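Local coordinates for protein 5-formaminoimidazole-4-carboxamide-1-(beta)-D-ribofuranosyl 5'-monophosphate synthetase (Methanocaldococcus jannaschii, PDB 2R7L) that catalyses the ATP- and formate-dependent formylation of AICAR to FAICAR in purine biosynthesis, without using folates, at residues E9-D12 and K13-K16; I78-K81 and L82-N86; E128-L131 and L132-G136. All blocks are in the same frame, centred on the assembly; numbering follows the deposited sequence.

Interaction 1 (E9-D12 and K13-K16); sequences EIFD and KYNK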
ATOM      1  N   GLU A   9      21.222  30.135  14.737  1.00 64.33           N
ATOM      2  CA  GLU A   9      20.589  31.002  15.723  1.00 66.96           C
ATOM      3  C   GLU A   9      19.285  31.605  15.208  1.00 60.72           C
ATOM      4  O   GLU A   9      18.512  32.168  15.981  1.00 65.85           O
ATOM      5  CB  GLU A   9      21.557  32.095  16.190  1.00 72.35           C
ATOM      6  CG  GLU A   9      22.771  31.554  16.951  1.00 80.69           C
ATOM      7  CD  GLU A   9      23.675  32.647  17.505  1.00 81.64           C
ATOM      8  OE1 GLU A   9      23.154  33.707  17.924  1.00 85.36           O
ATOM      9  OE2 GLU A   9      24.908  32.441  17.530  1.00 83.61           O
ATOM     10  N   ILE A  10      19.043  31.499  13.905  1.00 55.67           N
ATOM     11  CA  ILE A  10      17.740  31.855  13.342  1.00 54.44           C
ATOM     12  C   ILE A  10      16.791  30.677  13.550  1.00 57.13           C
ATOM     13  O   ILE A  10      15.614  30.851  13.879  1.00 55.23           O
ATOM     14  CB  ILE A  10      17.826  32.176  11.832  1.00 56.92           C
ATOM     15  CG1 ILE A  10      18.587  33.483  11.590  1.00 61.58           C
ATOM     16  CG2 ILE A  10      16.431  32.284  11.220  1.00 50.60           C
ATOM     17  CD1 ILE A  10      17.793  34.732  11.908  1.00 63.09           C
ATOM     18  N   PHE A  11      17.330  29.475  13.359  1.00 51.41           N
ATOM     19  CA  PHE A  11      16.572  28.244  13.488  1.00 57.55           C
ATOM     20  C   PHE A  11      16.302  27.921  14.954  1.00 64.83           C
ATOM     21  O   PHE A  11      15.304  27.275  15.276  1.00 64.83           O
ATOM     22  CB  PHE A  11      17.331  27.088  12.831  1.00 50.52           C
ATOM     23  CG  PHE A  11      16.611  25.771  12.907  1.00 52.73           C
ATOM     24  CD1 PHE A  11      17.022  24.791  13.798  1.00 51.05           C
ATOM     25  CD2 PHE A  11      15.517  25.515  12.093  1.00 48.51           C
ATOM     26  CE1 PHE A  11      16.353  23.574  13.873  1.00 50.51           C
ATOM     27  CE2 PHE A  11      14.847  24.306  12.165  1.00 49.00           C
ATOM     28  CZ  PHE A  11      15.268  23.334  13.054  1.00 44.31           C
ATOM     29  N   ASP A  12      17.197  28.367  15.835  1.00 68.23           N
ATOM     30  CA  ASP A  12      17.048  28.138  17.272  1.00 67.20           C
ATOM     31  C   ASP A  12      15.844  28.870  17.847  1.00 63.65           C
ATOM     32  O   ASP A  12      15.355  28.526  18.920  1.00 67.76           O
ATOM     33  CB  ASP A  12      18.313  28.551  18.023  1.00 73.56           C
ATOM     34  CG  ASP A  12      19.321  27.427  18.125  1.00 83.53           C
ATOM     35  OD1 ASP A  12      18.916  26.250  17.996  1.00 86.49           O
ATOM     36  OD2 ASP A  12      20.517  27.719  18.341  1.00 89.75           O
ATOM     37  N   LYS A  13      15.370  29.880  17.125  1.00 62.82           N
ATOM     38  CA  LYS A  13      14.218  30.656  17.555  1.00 60.72           C
ATOM     39  C   LYS A  13      12.958  30.162  16.860  1.00 59.31           C
ATOM     40  O   LYS A  13      11.890  30.762  16.976  1.00 54.57           O
ATOM     41  CB  LYS A  13      14.440  32.141  17.263  1.00 65.28           C
ATOM     42  CG  LYS A  13      15.717  32.696  17.870  1.00 74.04           C
ATOM     43  CD  LYS A  13      15.815  34.203  17.689  1.00 82.17           C
ATOM     44  CE  LYS A  13      17.077  34.754  18.342  1.00 85.36           C
ATOM     45  NZ  LYS A  13      17.112  36.244  18.312  1.00 86.91           N
ATOM     46  N   TYR A  14      13.099  29.063  16.125  1.00 57.28           N
ATOM     47  CA  TYR A  14      11.976  28.439  15.439  1.00 55.62           C
ATOM     48  C   TYR A  14      11.158  27.603  16.424  1.00 48.86           C
ATOM     49  O   TYR A  14      11.704  27.028  17.363  1.00 45.03           O
ATOM     50  CB  TYR A  14      12.496  27.538  14.308  1.00 58.05           C
ATOM     51  CG  TYR A  14      12.617  28.193  12.938  1.00 58.01           C
ATOM     52  CD1 TYR A  14      12.664  29.577  12.794  1.00 55.89           C
ATOM     53  CD2 TYR A  14      12.711  27.414  11.788  1.00 55.64           C
ATOM     54  CE1 TYR A  14      12.778  30.165  11.542  1.00 51.13           C
ATOM     55  CE2 TYR A  14      12.834  27.991  10.538  1.00 52.20           C
ATOM     56  CZ  TYR A  14      12.865  29.364  10.420  1.00 56.11           C
ATOM     57  OH  TYR A  14      12.981  29.931   9.170  1.00 56.20           O
ATOM     58  N   ASN A  15       9.850  27.547  16.210  1.00 46.79           N
ATOM     59  CA  ASN A  15       8.999  26.576  16.889  1.00 40.28           C
ATOM     60  C   ASN A  15       9.281  25.175  16.355  1.00 38.82           C
ATOM     61  O   ASN A  15       8.782  24.793  15.296  1.00 40.91           O
ATOM     62  CB  ASN A  15       7.530  26.939  16.664  1.00 38.94           C
ATOM     63  CG  ASN A  15       6.574  26.064  17.467  1.00 45.66           C
ATOM     64  OD1 ASN A  15       6.912  24.950  17.875  1.00 45.24           O
ATOM     65  ND2 ASN A  15       5.366  26.566  17.685  1.00 48.26           N
ATOM     66  N   LYS A  16      10.090  24.410  17.086  1.00 44.24           N
ATOM     67  CA  LYS A  16      10.544  23.092  16.627  1.00 46.41           C
ATOM     68  C   LYS A  16       9.438  22.044  16.453  1.00 47.69           C
ATOM     69  O   LYS A  16       9.717  20.919  16.028  1.00 44.27           O
ATOM     70  CB  LYS A  16      11.609  22.530  17.570  1.00 52.97           C
ATOM     71  CG  LYS A  16      12.744  23.486  17.892  1.00 61.57           C
ATOM     72  CD  LYS A  16      13.697  23.667  16.723  1.00 59.36           C
ATOM     73  CE  LYS A  16      14.876  24.530  17.135  1.00 58.68           C
ATOM     74  NZ  LYS A  16      14.400  25.786  17.777  1.00 57.70           N
TER
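The carbonyl oxygen Phe11 O accepts two hydrogen bonds, one from a side chain and one from the backbone. Lys16 NZ lies 3.0 Å from Phe11 O, in the carbonyl plane and on a lone pair. Tyr14 N, also 3.0 Å from Phe11 O, approaches instead from above that plane, 68° out of it, which shows that the two donors address different parts of the acceptor. The ammonium in turn serves several carbonyls: Lys16 NZ bonds to Tyr14 O at 3.0 Å and weakly to Asp12 O at 3.1 Å. Three backbone oxygens thus surround one positive charge, whose position they would be expected to stabilise. The lysine reaches them by doubling back, its chain bent at chi2 (-73°) and again at chi4. On the way its CE passes 3.7 Å from Phe11 CE1, while NZ makes at most a long, weak cation-pi approach to that ring.

The backbone bond from Tyr14 to Phe11 closes a type I beta turn running from Phe11 to Tyr14, by which the chain leaves helix 4-11 on its way to strand 20-24 of the parallel, Rossmann-like sheet. The turn also brings the two aromatic side chains together. Their ring planes meet obliquely at 57°, with Phe11 CD2 and Tyr14 CD2 3.4 Å apart. Over one face of the tyrosine sits the backbone of its partner, Phe11 CA being 4.3 Å from the Tyr14 ring centroid in a CH-pi contact offset toward the rim. Ile10 CG2 adds an apolar touch at 4.2 Å from Tyr14 CE1. The phenol end of the tyrosine is held by Ser87, since Tyr14 OH is hydrogen-bonded to Ser87 O, and the ring also rests on Arg83 of helix 76-84 and on Pro111.

Interaction 2 (I78-K81 and L82-N86); sequences IQEK and LRELN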
ATOM      1  N   ILE A  78       9.655  38.977   2.501  1.00 68.06           N
ATOM      2  CA  ILE A  78       9.410  37.571   2.196  1.00 60.71           C
ATOM      3  C   ILE A  78      10.212  36.662   3.117  1.00 58.97           C
ATOM      4  O   ILE A  78       9.725  35.620   3.550  1.00 64.47           O
ATOM      5  CB  ILE A  78       9.735  37.248   0.723  1.00 61.24           C
ATOM      6  CG1 ILE A  78       8.946  38.172  -0.212  1.00 61.27           C
ATOM      7  CG2 ILE A  78       9.474  35.776   0.415  1.00 58.72           C
ATOM      8  CD1 ILE A  78       7.452  38.191   0.041  1.00 66.38           C
ATOM      9  N   GLN A  79      11.443  37.061   3.418  1.00 52.77           N
ATOM     10  CA  GLN A  79      12.270  36.304   4.343  1.00 57.06           C
ATOM     11  C   GLN A  79      11.613  36.213   5.718  1.00 60.78           C
ATOM     12  O   GLN A  79      11.796  35.228   6.435  1.00 63.22           O
ATOM     13  CB  GLN A  79      13.648  36.943   4.483  1.00 59.30           C
ATOM     14  CG  GLN A  79      14.391  37.159   3.180  1.00 60.00           C
ATOM     15  CD  GLN A  79      15.834  37.556   3.409  1.00 60.35           C
ATOM     16  OE1 GLN A  79      16.490  37.055   4.324  1.00 58.66           O
ATOM     17  NE2 GLN A  79      16.341  38.458   2.574  1.00 60.76           N
ATOM     18  N   GLU A  80      10.856  37.246   6.083  1.00 59.33           N
ATOM     19  CA  GLU A  80      10.205  37.295   7.393  1.00 61.24           C
ATOM     20  C   GLU A  80       9.042  36.326   7.505  1.00 56.09           C
ATOM     21  O   GLU A  80       8.951  35.572   8.471  1.00 59.24           O
ATOM     22  CB  GLU A  80       9.755  38.717   7.747  1.00 64.18           C
ATOM     23  CG  GLU A  80      10.545  39.331   8.899  1.00 66.91           C
ATOM     24  CD  GLU A  80      10.236  38.679  10.239  1.00 68.53           C
ATOM     25  OE1 GLU A  80       9.040  38.517  10.560  1.00 69.06           O
ATOM     26  OE2 GLU A  80      11.186  38.332  10.974  1.00 69.00           O
ATOM     27  N   LYS A  81       8.151  36.356   6.520  1.00 53.65           N
ATOM     28  CA  LYS A  81       7.061  35.398   6.458  1.00 56.99           C
ATOM     29  C   LYS A  81       7.591  33.969   6.560  1.00 57.87           C
ATOM     30  O   LYS A  81       7.033  33.149   7.284  1.00 62.69           O
ATOM     31  CB  LYS A  81       6.273  35.566   5.164  1.00 53.00           C
ATOM     32  CG  LYS A  81       5.747  36.963   4.940  1.00 57.22           C
ATOM     33  CD  LYS A  81       4.823  36.993   3.737  1.00 60.42           C
ATOM     34  CE  LYS A  81       4.296  38.389   3.469  1.00 62.64           C
ATOM     35  NZ  LYS A  81       3.412  38.403   2.276  1.00 59.64           N
ATOM     36  N   LEU A  82       8.674  33.682   5.841  1.00 51.26           N
ATOM     37  CA  LEU A  82       9.260  32.345   5.846  1.00 47.93           C
ATOM     38  C   LEU A  82       9.798  31.976   7.218  1.00 49.70           C
ATOM     39  O   LEU A  82       9.729  30.818   7.635  1.00 47.11           O
ATOM     40  CB  LEU A  82      10.376  32.224   4.803  1.00 45.17           C
ATOM     41  CG  LEU A  82       9.990  32.194   3.322  1.00 45.11           C
ATOM     42  CD1 LEU A  82      11.241  32.230   2.449  1.00 45.37           C
ATOM     43  CD2 LEU A  82       9.144  30.969   3.002  1.00 41.40           C
ATOM     44  N   ARG A  83      10.343  32.964   7.917  1.00 52.36           N
ATOM     45  CA  ARG A  83      10.880  32.739   9.251  1.00 55.59           C
ATOM     46  C   ARG A  83       9.762  32.566  10.277  1.00 50.50           C
ATOM     47  O   ARG A  83       9.909  31.816  11.235  1.00 46.01           O
ATOM     48  CB  ARG A  83      11.813  33.880   9.666  1.00 57.88           C
ATOM     49  CG  ARG A  83      13.263  33.706   9.223  1.00 57.21           C
ATOM     50  CD  ARG A  83      14.138  34.780   9.852  1.00 58.22           C
ATOM     51  NE  ARG A  83      13.609  36.111   9.563  1.00 58.95           N
ATOM     52  CZ  ARG A  83      14.182  36.987   8.745  1.00 59.14           C
ATOM     53  NH1 ARG A  83      15.325  36.686   8.141  1.00 50.66           N
ATOM     54  NH2 ARG A  83      13.615  38.169   8.538  1.00 56.94           N
ATOM     55  N   GLU A  84       8.648  33.259  10.060  1.00 48.78           N
ATOM     56  CA  GLU A  84       7.509  33.194  10.970  1.00 58.43           C
ATOM     57  C   GLU A  84       6.726  31.901  10.773  1.00 57.57           C
ATOM     58  O   GLU A  84       5.917  31.518  11.618  1.00 56.11           O
ATOM     59  CB  GLU A  84       6.580  34.389  10.758  1.00 58.73           C
ATOM     60  CG  GLU A  84       7.105  35.706  11.313  1.00 70.01           C
ATOM     61  CD  GLU A  84       6.211  36.885  10.963  1.00 73.79           C
ATOM     62  OE1 GLU A  84       5.161  36.670  10.315  1.00 79.19           O
ATOM     63  OE2 GLU A  84       6.558  38.029  11.331  1.00 80.05           O
ATOM     64  N   LEU A  85       6.969  31.241   9.644  1.00 53.49           N
ATOM     65  CA  LEU A  85       6.302  29.993   9.312  1.00 39.52           C
ATOM     66  C   LEU A  85       7.175  28.816   9.685  1.00 39.87           C
ATOM     67  O   LEU A  85       6.797  27.663   9.473  1.00 46.43           O
ATOM     68  CB  LEU A  85       5.965  29.948   7.822  1.00 39.60           C
ATOM     69  CG  LEU A  85       4.734  30.757   7.416  1.00 40.87           C
ATOM     70  CD1 LEU A  85       4.630  30.832   5.910  1.00 46.26           C
ATOM     71  CD2 LEU A  85       3.472  30.153   8.010  1.00 46.25           C
ATOM     72  N   ASN A  86       8.345  29.112  10.247  1.00 36.02           N
ATOM     73  CA  ASN A  86       9.309  28.078  10.643  1.00 41.77           C
ATOM     74  C   ASN A  86       9.798  27.224   9.466  1.00 42.81           C
ATOM     75  O   ASN A  86      10.085  26.032   9.620  1.00 41.54           O
ATOM     76  CB  ASN A  86       8.730  27.198  11.755  1.00 43.92           C
ATOM     77  CG  ASN A  86       8.203  28.013  12.923  1.00 44.69           C
ATOM     78  OD1 ASN A  86       8.975  28.544  13.725  1.00 44.59           O
ATOM     79  ND2 ASN A  86       6.885  28.121  13.019  1.00 40.00           N
TER
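The closing turns of helix 76-84 carry this contact, with regular bonds from Leu82 N to Ile78 O and from Arg83 N to Gln79 O, and one of 2.8 Å from Glu84 N to Glu80 O. Arg83 folds back along the preceding turn: bent at chi3 (-54°), it lays one face of its guanidinium over Gln79 O, which stands 3.7 Å from that plane and over its centre. Glu80 CD lies at the guanidinium edge, in plane, yet the carboxylate is turned 47° from it. The resulting salt bridge is weak, with Arg83 NH2 3.4 Å from Glu80 OE2. Firmer partners lie outside: Leu109 O accepts from Arg83 NH1, Glu76 pairs with Arg83 NH2, and the Gln79 amide bonds to Leu109 N and to Ser107 O. The other carboxylate oxygen, Glu80 OE1, is 2.6 Å from Glu84 OE2, with the two carboxylate planes at 75°; such closeness would probably raise the proton affinity of one acid. Toward the helix end the bonding slackens. Leu85 N reaches Lys81 O at 3.0 Å only in a weak bond, and Asn86 N makes another weak one to Arg83 O at 3.3 Å. Asn86 has positive phi, and with the bonds back into the last turn it forms a Schellman motif, the common helix C-terminal stop, here leading into strand 87-89 of the Rossmann-like sheet.

Interaction 3 (E128-L131 and L132-G136); sequences EGKL and LREAG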
ATOM      1  N   GLU A 128      33.856  24.363 -10.861  1.00 47.20           N
ATOM      2  CA  GLU A 128      33.275  23.079 -11.228  1.00 46.00           C
ATOM      3  C   GLU A 128      34.331  22.147 -11.821  1.00 48.77           C
ATOM      4  O   GLU A 128      34.459  20.985 -11.406  1.00 46.34           O
ATOM      5  CB  GLU A 128      32.149  23.310 -12.236  1.00 50.28           C
ATOM      6  CG  GLU A 128      30.975  22.381 -12.077  1.00 57.05           C
ATOM      7  CD  GLU A 128      29.897  22.634 -13.110  1.00 61.21           C
ATOM      8  OE1 GLU A 128      30.084  22.228 -14.276  1.00 67.37           O
ATOM      9  OE2 GLU A 128      28.860  23.230 -12.754  1.00 65.27           O
ATOM     10  N   GLY A 129      35.096  22.663 -12.787  1.00 47.22           N
ATOM     11  CA  GLY A 129      36.144  21.878 -13.434  1.00 35.59           C
ATOM     12  C   GLY A 129      37.253  21.520 -12.467  1.00 38.75           C
ATOM     13  O   GLY A 129      37.812  20.422 -12.520  1.00 42.66           O
ATOM     14  N   LYS A 130      37.571  22.454 -11.577  1.00 46.23           N
ATOM     15  CA  LYS A 130      38.545  22.213 -10.516  1.00 49.06           C
ATOM     16  C   LYS A 130      38.083  21.035  -9.667  1.00 49.15           C
ATOM     17  O   LYS A 130      38.830  20.079  -9.443  1.00 53.82           O
ATOM     18  CB  LYS A 130      38.696  23.470  -9.653  1.00 52.43           C
ATOM     19  CG  LYS A 130      39.677  23.346  -8.497  1.00 52.83           C
ATOM     20  CD  LYS A 130      39.922  24.712  -7.858  1.00 56.05           C
ATOM     21  CE  LYS A 130      40.775  24.605  -6.602  1.00 63.02           C
ATOM     22  NZ  LYS A 130      42.037  23.843  -6.832  1.00 65.65           N
ATOM     23  N   LEU A 131      36.836  21.106  -9.214  1.00 48.63           N
ATOM     24  CA  LEU A 131      36.244  20.045  -8.401  1.00 43.94           C
ATOM     25  C   LEU A 131      36.281  18.682  -9.099  1.00 39.64           C
ATOM     26  O   LEU A 131      36.778  17.698  -8.541  1.00 45.74           O
ATOM     27  CB  LEU A 131      34.806  20.423  -8.027  1.00 44.34           C
ATOM     28  CG  LEU A 131      33.964  19.454  -7.189  1.00 44.81           C
ATOM     29  CD1 LEU A 131      34.736  18.897  -5.991  1.00 43.88           C
ATOM     30  CD2 LEU A 131      32.703  20.164  -6.738  1.00 43.92           C
ATOM     31  N   LEU A 132      35.763  18.634 -10.323  1.00 38.09           N
ATOM     32  CA  LEU A 132      35.660  17.379 -11.071  1.00 36.91           C
ATOM     33  C   LEU A 132      37.015  16.818 -11.440  1.00 35.69           C
ATOM     34  O   LEU A 132      37.231  15.604 -11.399  1.00 47.77           O
ATOM     35  CB  LEU A 132      34.835  17.589 -12.341  1.00 37.79           C
ATOM     36  CG  LEU A 132      33.378  18.006 -12.125  1.00 38.37           C
ATOM     37  CD1 LEU A 132      32.789  18.573 -13.409  1.00 35.54           C
ATOM     38  CD2 LEU A 132      32.538  16.834 -11.601  1.00 39.64           C
ATOM     39  N   ARG A 133      37.926  17.711 -11.817  1.00 49.22           N
ATOM     40  CA  ARG A 133      39.293  17.331 -12.146  1.00 53.12           C
ATOM     41  C   ARG A 133      39.989  16.781 -10.914  1.00 45.38           C
ATOM     42  O   ARG A 133      40.593  15.709 -10.957  1.00 48.80           O
ATOM     43  CB  ARG A 133      40.060  18.535 -12.714  1.00 58.24           C
ATOM     44  CG  ARG A 133      41.584  18.397 -12.682  1.00 63.64           C
ATOM     45  CD  ARG A 133      42.281  19.501 -13.481  1.00 63.98           C
ATOM     46  NE  ARG A 133      41.811  20.845 -13.141  1.00 61.65           N
ATOM     47  CZ  ARG A 133      42.290  21.575 -12.138  1.00 63.83           C
ATOM     48  NH1 ARG A 133      43.254  21.089 -11.359  1.00 62.57           N
ATOM     49  NH2 ARG A 133      41.800  22.790 -11.908  1.00 55.47           N
ATOM     50  N   GLU A 134      39.889  17.510  -9.807  1.00 47.06           N
ATOM     51  CA  GLU A 134      40.523  17.088  -8.558  1.00 53.99           C
ATOM     52  C   GLU A 134      39.887  15.838  -7.953  1.00 51.26           C
ATOM     53  O   GLU A 134      40.576  15.015  -7.346  1.00 52.40           O
ATOM     54  CB  GLU A 134      40.527  18.227  -7.545  1.00 61.12           C
ATOM     55  CG  GLU A 134      41.424  19.381  -7.937  1.00 64.62           C
ATOM     56  CD  GLU A 134      41.827  20.218  -6.749  1.00 70.77           C
ATOM     57  OE1 GLU A 134      42.297  19.634  -5.745  1.00 68.91           O
ATOM     58  OE2 GLU A 134      41.674  21.456  -6.820  1.00 72.79           O
ATOM     59  N   ALA A 135      38.577  15.690  -8.131  1.00 45.75           N
ATOM     60  CA  ALA A 135      37.886  14.477  -7.693  1.00 39.94           C
ATOM     61  C   ALA A 135      38.349  13.278  -8.506  1.00 42.19           C
ATOM     62  O   ALA A 135      38.211  12.132  -8.079  1.00 49.89           O
ATOM     63  CB  ALA A 135      36.382  14.650  -7.813  1.00 40.47           C
ATOM     64  N   GLY A 136      38.895  13.546  -9.690  1.00 47.86           N
ATOM     65  CA  GLY A 136      39.385  12.476 -10.553  1.00 40.25           C
ATOM     66  C   GLY A 136      38.321  11.964 -11.503  1.00 35.57           C
ATOM     67  O   GLY A 136      38.290  10.778 -11.834  1.00 41.58           O
TER
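Leu132 begins the second half of the contact, its N bonded to Glu128 O at 2.9 Å and its CG resting 3.2 Å from Glu128 O. Next comes Arg133, whose N donates to Gly129 O at 2.8 Å; bent at chi3 (50°), its side chain swings back until NH2 is 3.6 Å from Lys130 CA. Glu134 carries the charged pairing. Its N binds Lys130 O at 2.8 Å, and its side chain runs alongside that of Lys130, both pointing the same way, to form a salt bridge between Glu134 OE2 and Lys130 NZ. The modelled separation of these two atoms, 2.4 Å, is so short that its exact value is doubtful. The lysine reaches the acid by a turn at chi4 (52°) alone, and a leucine in its place would probably leave the Glu134 carboxylate without this charged mate. Ala135 N then bonds to Leu131 O at 2.7 Å. Gly136 ends the helix in a Schellman motif: at phi 90° a beta carbon would press on Ala135 O, and its N makes weak bonds to Leu132 O and Arg133 O. Helix 125-135 packs on strand 306-312, where Leu132 meets Val308 and Met311 and Glu128 lies near Glu310, a predicted magnesium ligand; Leu131 and Ala135 face helix 268-285 at Lys281, with Leu131 also touching Leu278.

Overall arrangement
Interactions 1 and 2 are neighbours, their centres 11 Å apart, and they touch directly: Asn15 N makes a probable hydrogen bond of 2.8 Å to Asn86 OD1, and Ile10 CG2 packs at 3.7 Å on Arg83 CD. Both lie at the periphery of the Rossmann-like part, away from the annotated sites. Interaction 3 is far from them, 36 and 37 Å between centres, and nearer the middle of the chain, with the Glu128 side chain about 7 Å from the bound ATP. All three are partly buried. Their chemistry differs: interaction 1 gathers carbonyls round an ammonium and pairs aromatics, whereas 2 and 3 join side chains one helical turn apart (i/i+3 and i/i+4), both finished by Schellman motifs, one with crowded acids, the other with a lysine-glutamate bridge.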